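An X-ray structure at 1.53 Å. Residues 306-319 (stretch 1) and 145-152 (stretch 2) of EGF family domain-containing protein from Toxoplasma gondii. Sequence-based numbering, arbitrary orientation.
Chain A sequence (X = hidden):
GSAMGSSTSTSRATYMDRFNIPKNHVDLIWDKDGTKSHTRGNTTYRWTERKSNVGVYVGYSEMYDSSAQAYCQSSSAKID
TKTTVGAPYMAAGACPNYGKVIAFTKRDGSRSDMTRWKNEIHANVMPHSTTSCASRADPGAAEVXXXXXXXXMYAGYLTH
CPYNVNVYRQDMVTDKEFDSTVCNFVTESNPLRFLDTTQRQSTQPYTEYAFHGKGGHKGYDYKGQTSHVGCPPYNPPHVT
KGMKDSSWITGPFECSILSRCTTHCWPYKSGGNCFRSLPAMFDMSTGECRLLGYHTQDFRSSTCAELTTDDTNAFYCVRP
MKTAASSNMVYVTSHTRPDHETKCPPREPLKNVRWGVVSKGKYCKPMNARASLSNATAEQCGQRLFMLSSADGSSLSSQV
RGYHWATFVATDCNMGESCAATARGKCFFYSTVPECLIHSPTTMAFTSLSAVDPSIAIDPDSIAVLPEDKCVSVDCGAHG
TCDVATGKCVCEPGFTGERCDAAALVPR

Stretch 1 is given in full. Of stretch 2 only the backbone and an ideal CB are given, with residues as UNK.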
ATOM      1  N   GLU A 306     -20.354   5.747   8.687  1.00 13.92           N
ATOM      2  CA  GLU A 306     -19.531   6.594   9.539  1.00 12.47           C
ATOM      3  C   GLU A 306     -19.075   5.858  10.800  1.00 14.25           C
ATOM      4  O   GLU A 306     -19.822   5.766  11.780  1.00 14.26           O
ATOM      5  CB  GLU A 306     -20.285   7.864   9.930  1.00 13.68           C
ATOM      6  CG  GLU A 306     -20.629   8.772   8.753  1.00 14.27           C
ATOM      7  CD  GLU A 306     -21.260  10.085   9.200  1.00 17.29           C
ATOM      8  OE1 GLU A 306     -20.663  11.153   8.950  1.00 14.88           O
ATOM      9  OE2 GLU A 306     -22.355  10.047   9.806  1.00 21.59           O
ATOM     10  N   LEU A 307     -17.843   5.344  10.730  1.00 13.18           N
ATOM     11  CA  LEU A 307     -17.092   4.723  11.837  1.00 13.18           C
ATOM     12  C   LEU A 307     -17.603   3.352  12.295  1.00 13.06           C
ATOM     13  O   LEU A 307     -16.794   2.456  12.533  1.00 14.40           O
ATOM     14  CB  LEU A 307     -17.026   5.671  13.039  1.00 12.10           C
ATOM     15  CG  LEU A 307     -16.247   6.977  12.812  1.00 14.73           C
ATOM     16  CD1 LEU A 307     -16.295   7.863  14.053  1.00 15.47           C
ATOM     17  CD2 LEU A 307     -14.795   6.714  12.413  1.00 16.11           C
ATOM     18  N   THR A 308     -18.915   3.181  12.427  1.00 10.70           N
ATOM     19  CA  THR A 308     -19.480   1.887  12.801  1.00 12.60           C
ATOM     20  C   THR A 308     -20.756   1.609  12.033  1.00 13.55           C
ATOM     21  O   THR A 308     -21.581   2.505  11.819  1.00 13.67           O
ATOM     22  CB  THR A 308     -19.768   1.804  14.323  1.00 14.68           C
ATOM     23  OG1 THR A 308     -20.625   2.879  14.724  1.00 16.96           O
ATOM     24  CG2 THR A 308     -18.481   1.889  15.121  1.00 14.61           C
ATOM     25  N   THR A 309     -20.896   0.362  11.591  1.00 12.74           N
ATOM     26  CA  THR A 309     -22.136  -0.135  11.003  1.00 12.64           C
ATOM     27  C   THR A 309     -22.177  -1.646  11.140  1.00 13.94           C
ATOM     28  O   THR A 309     -21.139  -2.276  11.325  1.00 13.89           O
ATOM     29  CB  THR A 309     -22.278   0.229   9.509  1.00 13.51           C
ATOM     30  OG1 THR A 309     -23.567  -0.185   9.041  1.00 16.37           O
ATOM     31  CG2 THR A 309     -21.210  -0.453   8.671  1.00 13.13           C
ATOM     32  N   ASP A 310     -23.371  -2.223  11.027  1.00 15.15           N
ATOM     33  CA  ASP A 310     -23.520  -3.678  10.954  1.00 16.94           C
ATOM     34  C   ASP A 310     -23.782  -4.171   9.528  1.00 16.40           C
ATOM     35  O   ASP A 310     -23.805  -5.378   9.272  1.00 16.20           O
ATOM     36  CB  ASP A 310     -24.664  -4.137  11.855  1.00 13.99           C
ATOM     37  CG  ASP A 310     -24.419  -3.819  13.307  1.00 23.99           C
ATOM     38  OD1 ASP A 310     -23.295  -4.070  13.787  1.00 20.44           O
ATOM     39  OD2 ASP A 310     -25.352  -3.312  13.965  1.00 33.61           O
ATOM     40  N   ASP A 311     -23.995  -3.237   8.607  1.00 13.72           N
ATOM     41  CA  ASP A 311     -24.383  -3.566   7.234  1.00 13.53           C
ATOM     42  C   ASP A 311     -23.183  -4.051   6.435  1.00 14.02           C
ATOM     43  O   ASP A 311     -22.331  -3.250   6.057  1.00 15.14           O
ATOM     44  CB  ASP A 311     -25.010  -2.332   6.576  1.00 15.03           C
ATOM     45  CG  ASP A 311     -25.535  -2.597   5.172  1.00 17.84           C
ATOM     46  OD1 ASP A 311     -25.346  -3.705   4.632  1.00 15.58           O
ATOM     47  OD2 ASP A 311     -26.145  -1.663   4.603  1.00 21.03           O
ATOM     48  N   THR A 312     -23.118  -5.355   6.178  1.00 15.24           N
ATOM     49  CA  THR A 312     -21.954  -5.927   5.510  1.00 16.00           C
ATOM     50  C   THR A 312     -21.928  -5.608   4.017  1.00 18.24           C
ATOM     51  O   THR A 312     -20.960  -5.949   3.329  1.00 21.75           O
ATOM     52  CB  THR A 312     -21.873  -7.455   5.708  1.00 16.95           C
ATOM     53  OG1 THR A 312     -23.033  -8.089   5.149  1.00 21.71           O
ATOM     54  CG2 THR A 312     -21.780  -7.788   7.188  1.00 19.41           C
ATOM     55  N   ASN A 313     -22.961  -4.935   3.516  1.00 15.62           N
ATOM     56  CA  ASN A 313     -22.938  -4.470   2.133  1.00 18.46           C
ATOM     57  C   ASN A 313     -22.511  -3.005   2.033  1.00 19.21           C
ATOM     58  O   ASN A 313     -22.387  -2.466   0.930  1.00 21.15           O
ATOM     59  CB  ASN A 313     -24.303  -4.671   1.471  1.00 22.96           C
ATOM     60  CG  ASN A 313     -24.204  -4.741  -0.043  1.00 39.79           C
ATOM     61  OD1 ASN A 313     -24.856  -3.978  -0.757  1.00 50.03           O
ATOM     62  ND2 ASN A 313     -23.364  -5.648  -0.540  1.00 48.00           N
ATOM     63  N   ALA A 314     -22.267  -2.364   3.176  1.00 15.18           N
ATOM     64  CA  ALA A 314     -21.819  -0.976   3.184  1.00 13.53           C
ATOM     65  C   ALA A 314     -20.297  -0.907   3.204  1.00 15.08           C
ATOM     66  O   ALA A 314     -19.618  -1.887   3.530  1.00 16.50           O
ATOM     67  CB  ALA A 314     -22.405  -0.227   4.380  1.00 16.09           C
ATOM     68  N   PHE A 315     -19.779   0.247   2.801  1.00 11.76           N
ATOM     69  CA  PHE A 315     -18.354   0.530   2.850  1.00 11.33           C
ATOM     70  C   PHE A 315     -18.147   1.753   3.729  1.00 12.37           C
ATOM     71  O   PHE A 315     -18.939   2.695   3.702  1.00 11.55           O
ATOM     72  CB  PHE A 315     -17.777   0.754   1.441  1.00 12.17           C
ATOM     73  CG  PHE A 315     -16.284   0.541   1.356  1.00 13.36           C
ATOM     74  CD1 PHE A 315     -15.401   1.555   1.703  1.00 12.26           C
ATOM     75  CD2 PHE A 315     -15.759  -0.680   0.939  1.00 12.66           C
ATOM     76  CE1 PHE A 315     -14.025   1.357   1.645  1.00 11.33           C
ATOM     77  CE2 PHE A 315     -14.376  -0.875   0.877  1.00 11.64           C
ATOM     78  CZ  PHE A 315     -13.519   0.144   1.221  1.00 12.21           C
ATOM     79  N   TYR A 316     -17.091   1.728   4.530  1.00 10.78           N
ATOM     80  CA  TYR A 316     -16.818   2.792   5.475  1.00  9.35           C
ATOM     81  C   TYR A 316     -16.318   4.086   4.843  1.00 11.06           C
ATOM     82  O   TYR A 316     -15.625   4.082   3.819  1.00 10.19           O
ATOM     83  CB  TYR A 316     -15.793   2.313   6.505  1.00 10.07           C
ATOM     84  CG  TYR A 316     -16.419   1.510   7.615  1.00 10.55           C
ATOM     85  CD1 TYR A 316     -17.146   2.147   8.609  1.00 12.87           C
ATOM     86  CD2 TYR A 316     -16.313   0.123   7.663  1.00 10.66           C
ATOM     87  CE1 TYR A 316     -17.748   1.435   9.620  1.00 13.21           C
ATOM     88  CE2 TYR A 316     -16.905  -0.599   8.687  1.00 11.00           C
ATOM     89  CZ  TYR A 316     -17.617   0.065   9.660  1.00 12.00           C
ATOM     90  OH  TYR A 316     -18.225  -0.618  10.696  1.00 12.60           O
ATOM     91  N   CYS A 317     -16.699   5.195   5.471  1.00 10.49           N
ATOM     92  CA  CYS A 317     -16.147   6.505   5.148  1.00 11.69           C
ATOM     93  C   CYS A 317     -14.662   6.482   5.463  1.00 10.50           C
ATOM     94  O   CYS A 317     -14.289   6.257   6.610  1.00 11.60           O
ATOM     95  CB  CYS A 317     -16.822   7.602   5.964  1.00 11.77           C
ATOM     96  SG  CYS A 317     -18.637   7.673   5.883  1.00 18.34           S
ATOM     97  N   VAL A 318     -13.820   6.706   4.463  1.00  9.35           N
ATOM     98  CA  VAL A 318     -12.381   6.738   4.689  1.00  8.89           C
ATOM     99  C   VAL A 318     -11.759   7.832   3.843  1.00 10.76           C
ATOM    100  O   VAL A 318     -12.328   8.242   2.835  1.00 11.33           O
ATOM    101  CB  VAL A 318     -11.683   5.380   4.348  1.00 10.41           C
ATOM    102  CG1 VAL A 318     -12.228   4.252   5.199  1.00 11.57           C
ATOM    103  CG2 VAL A 318     -11.814   5.038   2.867  1.00 13.02           C
ATOM    104  N   ARG A 319     -10.586   8.300   4.242  1.00  9.39           N
ATOM    105  CA  ARG A 319      -9.816   9.186   3.374  1.00  9.78           C
ATOM    106  C   ARG A 319      -8.359   9.132   3.777  1.00 10.11           C
ATOM    107  O   ARG A 319      -8.052   8.782   4.915  1.00 11.37           O
ATOM    108  CB  ARG A 319     -10.340  10.626   3.432  1.00 11.61           C
ATOM    109  CG  ARG A 319     -10.115  11.348   4.759  1.00 11.49           C
ATOM    110  CD  ARG A 319     -10.850  12.697   4.792  1.00 13.10           C
ATOM    111  NE  ARG A 319     -12.276  12.495   4.592  1.00 12.39           N
ATOM    112  CZ  ARG A 319     -13.174  13.455   4.397  1.00 11.06           C
ATOM    113  NH1 ARG A 319     -12.819  14.735   4.362  1.00 13.39           N
ATOM    114  NH2 ARG A 319     -14.441  13.109   4.220  1.00 12.92           N
ATOM    115  N   UNK A 145     -16.091  -8.589  13.198  1.00 13.64           N
ATOM    116  CA  UNK A 145     -17.413  -7.985  13.125  1.00 14.61           C
ATOM    117  C   UNK A 145     -17.359  -6.759  12.223  1.00 11.80           C
ATOM    118  O   UNK A 145     -16.375  -6.022  12.247  1.00 13.02           O
ATOM    119  CB  UNK A 145     -17.922  -7.612  14.519  1.00 14.61           C
ATOM    120  N   UNK A 146     -18.401  -6.546  11.428  1.00 13.92           N
ATOM    121  CA  UNK A 146     -18.427  -5.397  10.523  1.00 11.67           C
ATOM    122  C   UNK A 146     -18.183  -4.091  11.285  1.00 13.03           C
ATOM    123  O   UNK A 146     -17.514  -3.185  10.781  1.00 12.77           O
ATOM    124  CB  UNK A 146     -19.765  -5.334   9.784  1.00 11.67           C
ATOM    125  N   UNK A 147     -18.682  -4.006  12.512  1.00 12.19           N
ATOM    126  CA  UNK A 147     -18.559  -2.784  13.291  1.00 11.99           C
ATOM    127  C   UNK A 147     -17.128  -2.472  13.721  1.00 11.78           C
ATOM    128  O   UNK A 147     -16.866  -1.358  14.179  1.00 13.85           O
ATOM    129  CB  UNK A 147     -19.451  -2.880  14.530  1.00 11.99           C
ATOM    130  N   UNK A 148     -16.205  -3.430  13.578  1.00 11.83           N
ATOM    131  CA  UNK A 148     -14.789  -3.162  13.832  1.00 12.17           C
ATOM    132  C   UNK A 148     -13.905  -3.403  12.601  1.00 12.61           C
ATOM    133  O   UNK A 148     -12.682  -3.444  12.720  1.00 14.26           O
ATOM    134  CB  UNK A 148     -14.301  -4.035  14.990  1.00 12.17           C
ATOM    135  N   UNK A 149     -14.516  -3.552  11.430  1.00 11.11           N
ATOM    136  CA  UNK A 149     -13.762  -3.784  10.194  1.00 13.05           C
ATOM    137  C   UNK A 149     -12.683  -2.726   9.989  1.00 12.63           C
ATOM    138  O   UNK A 149     -12.927  -1.539  10.201  1.00 13.98           O
ATOM    139  CB  UNK A 149     -14.707  -3.801   8.991  1.00 13.05           C
ATOM    140  N   UNK A 150     -11.503  -3.168   9.558  1.00 12.16           N
ATOM    141  CA  UNK A 150     -10.443  -2.275   9.134  1.00 11.99           C
ATOM    142  C   UNK A 150     -10.152  -2.460   7.650  1.00  9.54           C
ATOM    143  O   UNK A 150     -11.046  -2.797   6.864  1.00 11.78           O
ATOM    144  CB  UNK A 150      -9.179  -2.513   9.962  1.00 11.99           C
ATOM    145  N   UNK A 151      -8.890  -2.272   7.279  1.00 10.30           N
ATOM    146  CA  UNK A 151      -8.467  -2.358   5.880  1.00 10.03           C
ATOM    147  C   UNK A 151      -7.438  -3.449   5.614  1.00 11.72           C
ATOM    148  O   UNK A 151      -7.015  -3.622   4.474  1.00 12.80           O
ATOM    149  CB  UNK A 151      -7.893  -1.011   5.436  1.00 10.03           C
ATOM    150  N   UNK A 152      -7.024  -4.182   6.645  1.00 10.78           N
ATOM    151  CA  UNK A 152      -5.934  -5.136   6.474  1.00 11.72           C
ATOM    152  C   UNK A 152      -6.402  -6.423   5.816  1.00 11.94           C
ATOM    153  O   UNK A 152      -7.469  -6.937   6.113  1.00 11.24           O
ATOM    154  CB  UNK A 152      -5.292  -5.450   7.827  1.00 11.72           C
TER

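Position 145 has its CA-to-CB bond sideways to stretch 1, with nothing of that stretch within 5.5 Å of the ideal CB. Almost any residue would suit; it is Ala 145.

Position 146 is the most constrained. Its CB points toward stretch 1, and the ideal CB lies 3.7 Å from Thr 309 O and 4.1 Å from Thr 312 CG2. Beyond it the loop from Thr 309 to Ala 314 turns several carbonyl oxygens, among them Asp 311 O and Ala 314 O, toward a channel flanked by the Tyr 316 ring. A long side chain ending in a donor would suit, lysine or arginine above all; a shorter polar group would hardly reach Ala 314 O. The residue is Lys 146. With chi1 t, chi2 p and the outer torsions t, its chain runs past Tyr 316 (CE to Tyr 316 CE2, 3.9 Å), and NZ donates to Ala 314 O at 2.8 Å. Tyr 316 OH donates to Lys 146 O at 2.7 Å, while accepting from Thr 309 N.

At position 147 CB points sideways, 4.1 Å from Asp 310 OD1 and 3.7 Å from Thr 309 O. A small or polar residue such as serine, threonine, alanine or asparagine would fit, whereas an acid would meet the aspartate's charge. Ser 147 is found, chi1 p; its N donates to water 2, which donates to Asp 310 OD1.

Position 148 points away and leaves its side chain free of stretch 1, so many residues are possible; it is Ile 148.

Position 149 points toward stretch 1, its ideal CB 3.9 Å from Tyr 316 CE2. Planar or extended chains, polar or apolar, could follow the ring. The deposited Glu 149 extends with chi1 and chi2 t, bringing OE1 to the ring edge, 3.3 Å from Tyr 316 CD2. OE1 forms a salt bridge with Lys 146 NZ at 2.7 Å, and water 3 links it to Tyr 316 N.

Position 150 combines phi/psi of -115/-147 with a virtual CB directed away from stretch 1, which sets no demand; it is Gly 150.

At position 151 CB points sideways, but Phe 315 and Val 318 offer an apolar surface to a large hydrophobic chain. Phe 151 reaches it: CZ lies 3.7 Å from Phe 315 CZ, and CE1 3.9 Å from Val 318 CG1.

Position 152 is out of reach and unrestricted by stretch 1; it is Ala 152.

Stretch 2 (145-152) AKSIEGFA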
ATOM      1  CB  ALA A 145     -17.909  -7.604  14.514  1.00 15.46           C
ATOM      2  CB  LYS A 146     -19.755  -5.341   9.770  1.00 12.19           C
ATOM      3  CG  LYS A 146     -19.870  -4.187   8.769  1.00 12.93           C
ATOM      4  CD  LYS A 146     -18.815  -4.246   7.670  1.00 14.14           C
ATOM      5  CE  LYS A 146     -19.041  -3.127   6.646  1.00 15.03           C
ATOM      6  NZ  LYS A 146     -18.093  -3.170   5.504  1.00 15.27           N
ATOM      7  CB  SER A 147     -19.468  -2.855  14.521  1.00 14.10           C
ATOM      8  OG  SER A 147     -19.136  -3.978  15.326  1.00 14.53           O
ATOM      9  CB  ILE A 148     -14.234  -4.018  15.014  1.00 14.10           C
ATOM     10  CG1 ILE A 148     -14.115  -5.501  14.645  1.00 14.98           C
ATOM     11  CG2 ILE A 148     -15.115  -3.852  16.250  1.00 17.62           C
ATOM     12  CD1 ILE A 148     -13.143  -6.261  15.540  1.00 21.10           C
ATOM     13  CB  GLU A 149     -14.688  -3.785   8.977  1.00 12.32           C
ATOM     14  CG  GLU A 149     -13.956  -4.098   7.664  1.00 13.50           C
ATOM     15  CD  GLU A 149     -14.785  -3.845   6.415  1.00 14.51           C
ATOM     16  OE1 GLU A 149     -15.572  -2.871   6.385  1.00 14.81           O
ATOM     17  OE2 GLU A 149     -14.631  -4.611   5.445  1.00 13.56           O
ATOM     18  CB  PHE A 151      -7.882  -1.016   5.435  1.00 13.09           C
ATOM     19  CG  PHE A 151      -8.760  -0.242   4.507  1.00 11.67           C
ATOM     20  CD1 PHE A 151     -10.063   0.053   4.853  1.00 12.05           C
ATOM     21  CD2 PHE A 151      -8.263   0.223   3.301  1.00 13.26           C
ATOM     22  CE1 PHE A 151     -10.870   0.779   4.004  1.00 14.21           C
ATOM     23  CE2 PHE A 151      -9.062   0.958   2.452  1.00 14.35           C
ATOM     24  CZ  PHE A 151     -10.365   1.234   2.805  1.00 12.51           C
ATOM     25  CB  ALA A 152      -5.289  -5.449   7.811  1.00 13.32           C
TER
HETATM   26  O   HOH W   1     -18.562  -5.751   4.425  1.00 19.45           O
HETATM   27  O   HOH W   2     -20.931  -5.529  13.825  1.00 17.61           O
HETATM   28  O   HOH W   3     -15.505  -0.872   4.266  1.00 16.01           O
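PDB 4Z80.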